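Local coordinates for CCHC-type domain-containing protein (Trypanosoma brucei brucei, PDB 7C45) that binds single-stranded oligouridine RNA and zinc ions, and probably trims guide RNAs as a 3'-5' exonuclease of the RNase D type, at residues 33-38 with 64-69; 129-134 with 207-212; 50-55 with 103-108. All coordinates share one frame; numbering follows the deposited sequence.

Contact 1: 33-38 with 64-69; sequences QGARSI and SDAKPV
Backbone N-H groups gripping one carboxylate dominate this contact. D65 is the second residue of the type I turn S64-K67, which follows strand 57-64, and its CG is wedged between backbone N and C (chi1 61°). OD1 thereby meets two successive amides. R36 N lies 2.9 Å from D65 OD1, on the syn lone pair. S37 N comes from above the carboxylate plane, at 3.2 Å from D65 OD1, along an almost straight bond (177°). In return D65 N donates to S37 O, nearly along the C=O axis.

Where strand 37-44 begins and strand 57-64 ends, I38 and S64 form an antiparallel, non-hydrogen-bonded pair. S64 CA also makes a C-H...O contact of 3.2 Å to S37 O. S64 OG accepts from A66 N at 2.8 Å, an ST turn.

Apolar contact is slight. A35 CB lies against A66 CB at 4.1 Å, and I38 CG1 against S64 CB.

The R36 side chain runs beside D65, but R36 NE stays 5.9 Å from D65 OD2. D65 is therefore held by peptide N-H groups rather than by that guanidinium. Two donors on OD1 would probably favour the ionised carboxylate and fix its rotation at this end of two central strands.

Contact 2: 129-134 with 207-212; sequences TAIQWK and DVPVDV
Helix 124-136 of the RNase D-type exonuclease domain packs here against a loop. That loop, 207-212, links helix 182-202 to helix 212-226. No hydrogen bond crosses between the two segments. The helix contributes aliphatic groups from A130, I131 and, a turn later, K134.

Apolar packing centres on V210. Its CB points toward the helix, and its two methyls divide the work. V210 CG1, anti to the backbone N (chi1 -180°), faces A130 CB at 4.2 Å. CG2, beside the backbone N, lies over the helix backbone. V210 CG2 sits 3.7 Å from A130 O and 3.8 Å from I131 CA. I131 crosses V210 obliquely, with CG1 against that same CG2.

Earlier in the loop, V208 meets I131 at about a right angle. The I131 chain is extended at chi2 (170°), so I131 CD1 reaches V208 CG1 at 3.7 Å. I131 CG2 only grazes P209, at CG.

Other side chains tie both segments to their surroundings. I252 touches both A130 and V210, and F127 of the same helix touches V208. W133 takes no part in the contact; its NE1 donates to G253 O and its ring packs on helix 245-251.

K134 adds a contact with a second carbonyl oxygen. It leaves the helix with CG anti to the backbone N (chi1 176°) and slides past V210 in the opposite direction. Its chain stays extended until it bends at chi4. K134 CD and CE both come to 3.1 Å from P209 O, so carbon, not the ammonium, covers that carbonyl oxygen.

Contact 3: 50-55 with 103-108; sequences QAKQLG and CRRDVE. With nucleotides of chain B.
The 50-55 loop passes the start of helix 104-114, and the backbones come closest at L54 and R105, 6.2 Å between CA atoms. One water bridges them, accepting from L54 N and donating to R105 O and E108 OE1.

R105 bends at chi2 and chi3 and grips E108 side-on. R105 NE and NH1 both bond E108 OE1, at 3.0 Å each, in the guanidinium plane but from above the carboxylate plane. Q53 NE2 donates to E108 OE2 at 3.0 Å (157°), and V232 N serves OE2 too. E235 forms a salt bridge with R105 NH2. K52 crosses R105 with its CG over one guanidinium face. K52 NZ is 3.8 Å from R105 NH2, a like-charge approach.

L54 lies against R105 CB through CG. L54 CD2 reaches O4' of U10 of chain B at 3.4 Å, while R105 CG lies 3.5 Å from O2 of U9 of chain B. R104 NH2 approaches O2 of U8 of chain B.

D106, which binds manganese in another structure of this protein, stands on this helix. The buried carboxylate of E108 is thus well supplied with donors, which probably keeps it ionised and R105 fixed beside the RNA.

In the fold
Contacts 1 and 3 belong to the exonuclease domain, and their segments alternate along the chain. Contact 2 joins a helix of this domain to the loop leading into helix 212-226. The three are separate: their centres lie 25 to 26 Å apart, and nearest atoms are about 9 or 10 Å apart. Contact 3 is at the active site. Its D106 side chain is about 4 Å from a bound calcium ion and about 4 Å from that of D41. Contact 1 is farther away, the I38 side chain about 13 Å from a calcium ion. Contact 2 comes within about 6 Å of the RNA at its nearest atom. I131 lies about 10 Å from E270, which binds nucleotides in other structures of this protein, side chain to side chain.

Contact 1: 33-38 with 64-69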
loop_
_atom_site.group_PDB
_atom_site.type_symbol
_atom_site.label_atom_id
_atom_site.label_comp_id
_atom_site.label_asym_id
_atom_site.label_seq_id
_atom_site.Cartn_x
_atom_site.Cartn_y
_atom_site.Cartn_z
ATOM N N GLN A 33 3.250 2.044 -20.304
ATOM C CA GLN A 33 3.671 0.889 -21.094
ATOM C C GLN A 33 5.168 0.642 -21.029
ATOM O O GLN A 33 5.613 -0.493 -21.240
ATOM C CB GLN A 33 3.256 1.066 -22.547
ATOM C CG GLN A 33 1.844 0.646 -22.770
ATOM C CD GLN A 33 1.386 0.863 -24.181
ATOM O OE1 GLN A 33 1.957 1.650 -24.925
ATOM N NE2 GLN A 33 0.324 0.170 -24.555
ATOM N N GLY A 34 5.963 1.675 -20.799
ATOM C CA GLY A 34 7.396 1.511 -20.640
ATOM C C GLY A 34 7.874 1.278 -19.220
ATOM O O GLY A 34 9.078 1.317 -18.968
ATOM N N ALA A 35 6.972 1.048 -18.273
ATOM C CA ALA A 35 7.394 0.859 -16.892
ATOM C C ALA A 35 7.771 -0.591 -16.611
ATOM O O ALA A 35 7.327 -1.531 -17.278
ATOM C CB ALA A 35 6.285 1.268 -15.920
ATOM N N ARG A 36 8.596 -0.754 -15.583
ATOM C CA ARG A 36 8.827 -2.045 -14.958
ATOM C C ARG A 36 7.996 -2.241 -13.699
ATOM O O ARG A 36 7.649 -3.381 -13.373
ATOM C CB ARG A 36 10.313 -2.204 -14.597
ATOM C CG ARG A 36 11.274 -2.059 -15.773
ATOM C CD ARG A 36 10.932 -3.044 -16.887
ATOM N NE ARG A 36 10.731 -4.373 -16.347
ATOM C CZ ARG A 36 10.016 -5.321 -16.942
ATOM N NH1 ARG A 36 9.894 -6.514 -16.362
ATOM N NH2 ARG A 36 9.415 -5.083 -18.107
ATOM N N SER A 37 7.705 -1.158 -12.975
ATOM C CA SER A 37 6.850 -1.193 -11.795
ATOM C C SER A 37 5.888 -0.012 -11.824
ATOM O O SER A 37 6.286 1.109 -12.149
ATOM C CB SER A 37 7.672 -1.155 -10.501
ATOM O OG SER A 37 8.522 -2.273 -10.436
ATOM N N ILE A 38 4.622 -0.268 -11.480
ATOM C CA ILE A 38 3.593 0.767 -11.426
ATOM C C ILE A 38 2.898 0.674 -10.078
ATOM O O ILE A 38 2.252 -0.334 -9.792
ATOM C CB ILE A 38 2.549 0.620 -12.546
ATOM C CG1 ILE A 38 3.204 0.574 -13.924
ATOM C CG2 ILE A 38 1.508 1.738 -12.447
ATOM C CD1 ILE A 38 2.235 0.227 -14.975
ATOM N N SER A 64 4.802 5.309 -11.831
ATOM C CA SER A 64 5.684 4.264 -12.333
ATOM C C SER A 64 7.129 4.745 -12.371
ATOM O O SER A 64 7.427 5.924 -12.199
ATOM C CB SER A 64 5.258 3.802 -13.728
ATOM O OG SER A 64 5.946 4.529 -14.736
ATOM N N ASP A 65 8.029 3.796 -12.594
ATOM C CA ASP A 65 9.436 4.132 -12.776
ATOM C C ASP A 65 9.737 4.699 -14.164
ATOM O O ASP A 65 10.889 5.035 -14.432
ATOM C CB ASP A 65 10.302 2.898 -12.504
ATOM C CG ASP A 65 9.997 1.752 -13.454
ATOM O OD1 ASP A 65 8.862 1.649 -13.930
ATOM O OD2 ASP A 65 10.910 0.955 -13.745
ATOM N N ALA A 66 8.743 4.831 -15.048
ATOM C CA ALA A 66 8.980 5.346 -16.397
ATOM C C ALA A 66 8.867 6.867 -16.502
ATOM O O ALA A 66 9.213 7.426 -17.552
ATOM C CB ALA A 66 7.993 4.700 -17.396
ATOM N N LYS A 67 8.408 7.558 -15.445
ATOM C CA LYS A 67 8.178 8.986 -15.583
ATOM C C LYS A 67 7.932 9.608 -14.215
ATOM O O LYS A 67 7.238 9.012 -13.382
ATOM C CB LYS A 67 7.008 9.235 -16.537
ATOM C CG LYS A 67 6.786 10.688 -16.870
ATOM C CD LYS A 67 5.562 10.906 -17.714
ATOM C CE LYS A 67 5.778 12.062 -18.668
ATOM N NZ LYS A 67 7.079 11.937 -19.395
ATOM N N PRO A 68 8.492 10.782 -13.931
ATOM C CA PRO A 68 8.362 11.404 -12.597
ATOM C C PRO A 68 7.065 12.177 -12.444
ATOM O O PRO A 68 7.055 13.401 -12.259
ATOM C CB PRO A 68 9.585 12.338 -12.559
ATOM C CG PRO A 68 9.740 12.748 -13.972
ATOM C CD PRO A 68 9.450 11.520 -14.775
ATOM N N VAL A 69 5.943 11.453 -12.507
ATOM C CA VAL A 69 4.622 12.059 -12.445
ATOM C C VAL A 69 3.684 11.072 -11.761
ATOM O O VAL A 69 3.897 9.862 -11.812
ATOM C CB VAL A 69 4.082 12.426 -13.857
ATOM C CG1 VAL A 69 3.679 11.190 -14.617
ATOM C CG2 VAL A 69 2.907 13.392 -13.780
#

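Contact 2: 129-134 with 207-212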
loop_
_atom_site.group_PDB
_atom_site.type_symbol
_atom_site.label_atom_id
_atom_site.label_comp_id
_atom_site.label_asym_id
_atom_site.label_seq_id
_atom_site.Cartn_x
_atom_site.Cartn_y
_atom_site.Cartn_z
ATOM N N THR A 129 3.883 -7.030 6.517
ATOM C CA THR A 129 3.374 -8.029 7.453
ATOM C C THR A 129 4.198 -9.310 7.405
ATOM O O THR A 129 4.506 -9.885 8.450
ATOM C CB THR A 129 1.897 -8.315 7.170
ATOM O OG1 THR A 129 1.163 -7.120 7.413
ATOM C CG2 THR A 129 1.381 -9.415 8.095
ATOM N N ALA A 130 4.595 -9.758 6.203
ATOM C CA ALA A 130 5.341 -11.009 6.082
ATOM C C ALA A 130 6.668 -10.923 6.818
ATOM O O ALA A 130 7.130 -11.913 7.401
ATOM C CB ALA A 130 5.577 -11.343 4.606
ATOM N N ILE A 131 7.271 -9.742 6.812
ATOM C CA ILE A 131 8.501 -9.518 7.569
ATOM C C ILE A 131 8.227 -9.667 9.057
ATOM O O ILE A 131 8.948 -10.374 9.773
ATOM C CB ILE A 131 9.084 -8.136 7.230
ATOM C CG1 ILE A 131 9.593 -8.132 5.780
ATOM C CG2 ILE A 131 10.195 -7.725 8.219
ATOM C CD1 ILE A 131 9.979 -6.761 5.259
ATOM N N GLN A 132 7.169 -9.012 9.546
ATOM C CA GLN A 132 6.814 -9.162 10.959
ATOM C C GLN A 132 6.465 -10.595 11.305
ATOM O O GLN A 132 6.716 -11.034 12.431
ATOM C CB GLN A 132 5.634 -8.266 11.335
ATOM C CG GLN A 132 5.819 -6.860 10.878
ATOM C CD GLN A 132 7.183 -6.327 11.210
ATOM O OE1 GLN A 132 7.652 -6.412 12.354
ATOM N NE2 GLN A 132 7.839 -5.790 10.219
ATOM N N TRP A 133 5.849 -11.318 10.376
ATOM C CA TRP A 133 5.538 -12.718 10.608
ATOM C C TRP A 133 6.810 -13.544 10.748
ATOM O O TRP A 133 6.945 -14.329 11.691
ATOM C CB TRP A 133 4.676 -13.258 9.465
ATOM C CG TRP A 133 4.457 -14.727 9.552
ATOM C CD1 TRP A 133 5.074 -15.712 8.826
ATOM C CD2 TRP A 133 3.594 -15.381 10.468
ATOM N NE1 TRP A 133 4.609 -16.944 9.224
ATOM C CE2 TRP A 133 3.708 -16.767 10.228
ATOM C CE3 TRP A 133 2.726 -14.930 11.451
ATOM C CZ2 TRP A 133 2.978 -17.698 10.954
ATOM C CZ3 TRP A 133 2.006 -15.852 12.156
ATOM C CH2 TRP A 133 2.144 -17.222 11.919
ATOM N N LYS A 134 7.738 -13.412 9.792
ATOM C CA LYS A 134 8.966 -14.199 9.834
ATOM C C LYS A 134 9.774 -13.914 11.099
ATOM O O LYS A 134 10.359 -14.828 11.687
ATOM C CB LYS A 134 9.825 -13.921 8.600
ATOM C CG LYS A 134 11.154 -14.627 8.609
ATOM C CD LYS A 134 11.800 -14.583 7.253
ATOM C CE LYS A 134 13.081 -15.392 7.244
ATOM N NZ LYS A 134 12.709 -16.830 7.208
ATOM N N ASP A 207 19.118 -7.223 2.141
ATOM C CA ASP A 207 19.029 -7.402 3.583
ATOM C C ASP A 207 17.591 -7.424 4.123
ATOM O O ASP A 207 17.402 -7.342 5.341
ATOM C CB ASP A 207 19.843 -6.310 4.278
ATOM C CG ASP A 207 21.312 -6.330 3.864
ATOM O OD1 ASP A 207 21.643 -5.782 2.792
ATOM O OD2 ASP A 207 22.136 -6.905 4.604
ATOM N N VAL A 208 16.580 -7.532 3.263
ATOM C CA VAL A 208 15.210 -7.771 3.733
ATOM C C VAL A 208 15.067 -9.281 3.871
ATOM O O VAL A 208 15.431 -10.000 2.942
ATOM C CB VAL A 208 14.169 -7.162 2.773
ATOM C CG1 VAL A 208 12.753 -7.675 3.064
ATOM C CG2 VAL A 208 14.184 -5.666 2.901
ATOM N N PRO A 209 14.547 -9.801 4.982
ATOM C CA PRO A 209 14.607 -11.247 5.248
ATOM C C PRO A 209 13.491 -12.097 4.648
ATOM O O PRO A 209 13.445 -13.303 4.927
ATOM C CB PRO A 209 14.527 -11.282 6.774
ATOM C CG PRO A 209 13.663 -10.152 7.106
ATOM C CD PRO A 209 13.947 -9.073 6.108
ATOM N N VAL A 210 12.581 -11.514 3.871
ATOM C CA VAL A 210 11.566 -12.262 3.145
ATOM C C VAL A 210 11.802 -12.068 1.654
ATOM O O VAL A 210 12.135 -10.965 1.218
ATOM C CB VAL A 210 10.151 -11.806 3.552
ATOM C CG1 VAL A 210 9.104 -12.590 2.794
ATOM C CG2 VAL A 210 9.976 -12.012 5.051
ATOM N N ASP A 211 11.652 -13.149 0.887
ATOM C CA ASP A 211 11.903 -13.133 -0.553
ATOM C C ASP A 211 10.765 -12.441 -1.295
ATOM O O ASP A 211 9.594 -12.693 -1.017
ATOM C CB ASP A 211 12.045 -14.570 -1.078
ATOM C CG ASP A 211 13.259 -15.301 -0.515
ATOM O OD1 ASP A 211 14.327 -14.672 -0.406
ATOM O OD2 ASP A 211 13.143 -16.511 -0.199
ATOM N N VAL A 212 11.108 -11.571 -2.251
ATOM C CA VAL A 212 10.068 -10.878 -3.003
ATOM C C VAL A 212 9.193 -11.869 -3.763
ATOM O O VAL A 212 7.986 -11.666 -3.885
ATOM C CB VAL A 212 10.694 -9.832 -3.939
ATOM C CG1 VAL A 212 11.601 -8.921 -3.153
ATOM C CG2 VAL A 212 11.493 -10.497 -4.995
#

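Contact 3: 50-55 with 103-108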
loop_
_atom_site.group_PDB
_atom_site.type_symbol
_atom_site.label_atom_id
_atom_site.label_comp_id
_atom_site.label_asym_id
_atom_site.label_seq_id
_atom_site.Cartn_x
_atom_site.Cartn_y
_atom_site.Cartn_z
ATOM N N GLN A 50 -21.376 -0.539 6.614
ATOM C CA GLN A 50 -21.633 -1.972 6.492
ATOM C C GLN A 50 -21.080 -2.542 5.191
ATOM O O GLN A 50 -20.575 -3.668 5.171
ATOM C CB GLN A 50 -23.136 -2.251 6.608
ATOM N N ALA A 51 -21.153 -1.789 4.100
ATOM C CA ALA A 51 -20.691 -2.299 2.811
ATOM C C ALA A 51 -19.165 -2.309 2.751
ATOM O O ALA A 51 -18.530 -1.251 2.765
ATOM C CB ALA A 51 -21.266 -1.455 1.678
ATOM N N LYS A 52 -18.576 -3.502 2.667
ATOM C CA LYS A 52 -17.123 -3.614 2.588
ATOM C C LYS A 52 -16.578 -3.256 1.207
ATOM O O LYS A 52 -15.449 -2.742 1.103
ATOM C CB LYS A 52 -16.699 -5.034 2.962
ATOM C CG LYS A 52 -15.775 -5.119 4.156
ATOM C CD LYS A 52 -15.493 -6.563 4.533
ATOM C CE LYS A 52 -14.480 -6.640 5.650
ATOM N NZ LYS A 52 -13.206 -5.992 5.228
ATOM N N GLN A 53 -17.337 -3.535 0.146
ATOM C CA GLN A 53 -16.888 -3.223 -1.209
ATOM C C GLN A 53 -16.675 -1.716 -1.376
ATOM O O GLN A 53 -17.419 -0.899 -0.831
ATOM C CB GLN A 53 -17.914 -3.704 -2.242
ATOM C CG GLN A 53 -18.053 -5.216 -2.419
ATOM C CD GLN A 53 -18.553 -5.944 -1.172
ATOM O OE1 GLN A 53 -19.356 -5.415 -0.400
ATOM N NE2 GLN A 53 -18.053 -7.163 -0.963
ATOM N N LEU A 54 -15.669 -1.346 -2.170
ATOM C CA LEU A 54 -15.516 0.056 -2.529
ATOM C C LEU A 54 -16.762 0.524 -3.265
ATOM O O LEU A 54 -17.392 -0.240 -3.993
ATOM C CB LEU A 54 -14.301 0.273 -3.427
ATOM C CG LEU A 54 -12.918 0.075 -2.790
ATOM C CD1 LEU A 54 -11.881 0.562 -3.747
ATOM C CD2 LEU A 54 -12.778 0.784 -1.460
ATOM N N GLY A 55 -17.102 1.793 -3.081
ATOM C CA GLY A 55 -18.124 2.418 -3.897
ATOM C C GLY A 55 -17.655 2.637 -5.337
ATOM O O GLY A 55 -16.636 2.117 -5.784
ATOM N N CYS A 103 -4.202 -4.581 -1.459
ATOM C CA CYS A 103 -4.820 -4.695 -2.779
ATOM C C CYS A 103 -6.252 -5.205 -2.730
ATOM O O CYS A 103 -6.915 -5.248 -3.767
ATOM C CB CYS A 103 -4.015 -5.647 -3.672
ATOM S SG CYS A 103 -3.998 -7.378 -3.172
ATOM N N ARG A 104 -6.754 -5.580 -1.559
ATOM C CA ARG A 104 -7.936 -6.442 -1.526
ATOM C C ARG A 104 -9.159 -5.747 -2.107
ATOM O O ARG A 104 -9.785 -6.239 -3.051
ATOM C CB ARG A 104 -8.205 -6.892 -0.092
ATOM C CG ARG A 104 -7.188 -7.920 0.403
ATOM C CD ARG A 104 -7.396 -8.194 1.904
ATOM N NE ARG A 104 -7.279 -6.964 2.644
ATOM C CZ ARG A 104 -7.562 -6.840 3.934
ATOM N NH1 ARG A 104 -7.942 -7.906 4.641
ATOM N NH2 ARG A 104 -7.452 -5.648 4.505
ATOM N N ARG A 105 -9.543 -4.631 -1.504
ATOM C CA ARG A 105 -10.690 -3.868 -1.999
ATOM C C ARG A 105 -10.442 -3.334 -3.410
ATOM O O ARG A 105 -11.369 -3.274 -4.230
ATOM C CB ARG A 105 -10.991 -2.708 -1.048
ATOM C CG ARG A 105 -12.234 -2.830 -0.233
ATOM C CD ARG A 105 -12.226 -4.094 0.558
ATOM N NE ARG A 105 -13.121 -5.108 0.000
ATOM C CZ ARG A 105 -13.216 -6.323 0.515
ATOM N NH1 ARG A 105 -14.029 -7.230 -0.013
ATOM N NH2 ARG A 105 -12.485 -6.626 1.584
ATOM N N ASP A 106 -9.209 -2.919 -3.701
ATOM C CA ASP A 106 -8.883 -2.384 -5.024
ATOM C C ASP A 106 -9.120 -3.418 -6.103
ATOM O O ASP A 106 -9.742 -3.134 -7.135
ATOM C CB ASP A 106 -7.422 -1.935 -5.076
ATOM C CG ASP A 106 -7.167 -0.689 -4.259
ATOM O OD1 ASP A 106 -8.140 -0.063 -3.810
ATOM O OD2 ASP A 106 -5.985 -0.335 -4.104
ATOM N N VAL A 107 -8.616 -4.631 -5.875
ATOM C CA VAL A 107 -8.706 -5.690 -6.862
ATOM C C VAL A 107 -10.152 -6.131 -7.029
ATOM O O VAL A 107 -10.615 -6.400 -8.153
ATOM C CB VAL A 107 -7.768 -6.830 -6.424
ATOM C CG1 VAL A 107 -8.232 -8.166 -6.907
ATOM C CG2 VAL A 107 -6.340 -6.490 -6.858
ATOM N N GLU A 108 -10.907 -6.149 -5.921
ATOM C CA GLU A 108 -12.327 -6.427 -6.005
ATOM C C GLU A 108 -13.026 -5.401 -6.877
ATOM O O GLU A 108 -13.863 -5.761 -7.699
ATOM C CB GLU A 108 -12.949 -6.434 -4.614
ATOM C CG GLU A 108 -14.447 -6.674 -4.625
ATOM C CD GLU A 108 -15.003 -6.660 -3.231
ATOM O OE1 GLU A 108 -14.692 -5.709 -2.500
ATOM O OE2 GLU A 108 -15.716 -7.612 -2.855
ATOM P P U B 9 -4.831 1.598 5.566
ATOM O OP1 U B 9 -3.526 2.109 5.078
ATOM O OP2 U B 9 -5.579 2.341 6.606
ATOM O "O5'" U B 9 -5.833 1.296 4.369
ATOM C "C5'" U B 9 -5.370 0.969 3.063
ATOM C "C4'" U B 9 -6.488 0.645 2.087
ATOM O "O4'" U B 9 -7.392 -0.348 2.621
ATOM C "C3'" U B 9 -7.409 1.778 1.665
ATOM O "O3'" U B 9 -6.822 2.631 0.712
ATOM C "C2'" U B 9 -8.635 1.037 1.149
ATOM O "O2'" U B 9 -8.431 0.529 -0.165
ATOM C "C1'" U B 9 -8.692 -0.143 2.111
ATOM N N1 U B 9 -9.604 0.116 3.239
ATOM C C2 U B 9 -10.978 0.035 3.006
ATOM O O2 U B 9 -11.474 -0.237 1.931
ATOM N N3 U B 9 -11.774 0.288 4.090
ATOM C C4 U B 9 -11.349 0.614 5.361
ATOM O O4 U B 9 -12.192 0.817 6.234
ATOM C C5 U B 9 -9.924 0.684 5.520
ATOM C C6 U B 9 -9.114 0.440 4.480
ATOM P P U B 10 -7.143 4.197 0.746
ATOM O OP1 U B 10 -6.450 4.752 -0.432
ATOM O OP2 U B 10 -6.870 4.737 2.112
ATOM O "O5'" U B 10 -8.720 4.272 0.507
ATOM C "C5'" U B 10 -9.255 4.043 -0.786
ATOM C "C4'" U B 10 -10.759 4.123 -0.789
ATOM O "O4'" U B 10 -11.273 3.315 0.287
ATOM C "C3'" U B 10 -11.355 5.496 -0.530
ATOM O "O3'" U B 10 -11.402 6.293 -1.692
ATOM C "C2'" U B 10 -12.738 5.165 0.004
ATOM O "O2'" U B 10 -13.606 4.853 -1.078
ATOM C "C1'" U B 10 -12.460 3.885 0.791
ATOM N N1 U B 10 -12.279 4.137 2.233
ATOM C C2 U B 10 -13.439 4.277 2.961
ATOM O O2 U B 10 -14.541 4.213 2.437
ATOM N N3 U B 10 -13.243 4.498 4.301
ATOM C C4 U B 10 -12.030 4.578 4.955
ATOM O O4 U B 10 -12.021 4.783 6.164
ATOM C C5 U B 10 -10.873 4.410 4.127
ATOM C C6 U B 10 -11.034 4.196 2.818
ATOM P P U B 8 -5.907 0.386 11.096
ATOM O OP1 U B 8 -7.239 0.171 11.702
ATOM O OP2 U B 8 -4.709 0.061 11.910
ATOM O "O5'" U B 8 -5.925 -0.386 9.715
ATOM C "C5'" U B 8 -4.749 -0.962 9.184
ATOM C "C4'" U B 8 -5.023 -1.556 7.835
ATOM O "O4'" U B 8 -6.043 -2.575 7.950
ATOM C "C3'" U B 8 -5.562 -0.612 6.774
ATOM O "O3'" U B 8 -4.531 0.140 6.170
ATOM C "C2'" U B 8 -6.260 -1.564 5.815
ATOM O "O2'" U B 8 -5.309 -2.235 4.989
ATOM C "C1'" U B 8 -6.835 -2.592 6.790
ATOM N N1 U B 8 -8.224 -2.285 7.210
ATOM C C2 U B 8 -9.236 -2.652 6.362
ATOM O O2 U B 8 -9.018 -3.158 5.280
ATOM N N3 U B 8 -10.504 -2.366 6.824
ATOM C C4 U B 8 -10.797 -1.794 8.052
ATOM O O4 U B 8 -11.973 -1.593 8.372
ATOM C C5 U B 8 -9.677 -1.475 8.879
ATOM C C6 U B 8 -8.446 -1.734 8.438
HETATM O O HOH W 1 -14.064 -3.410 -3.674
#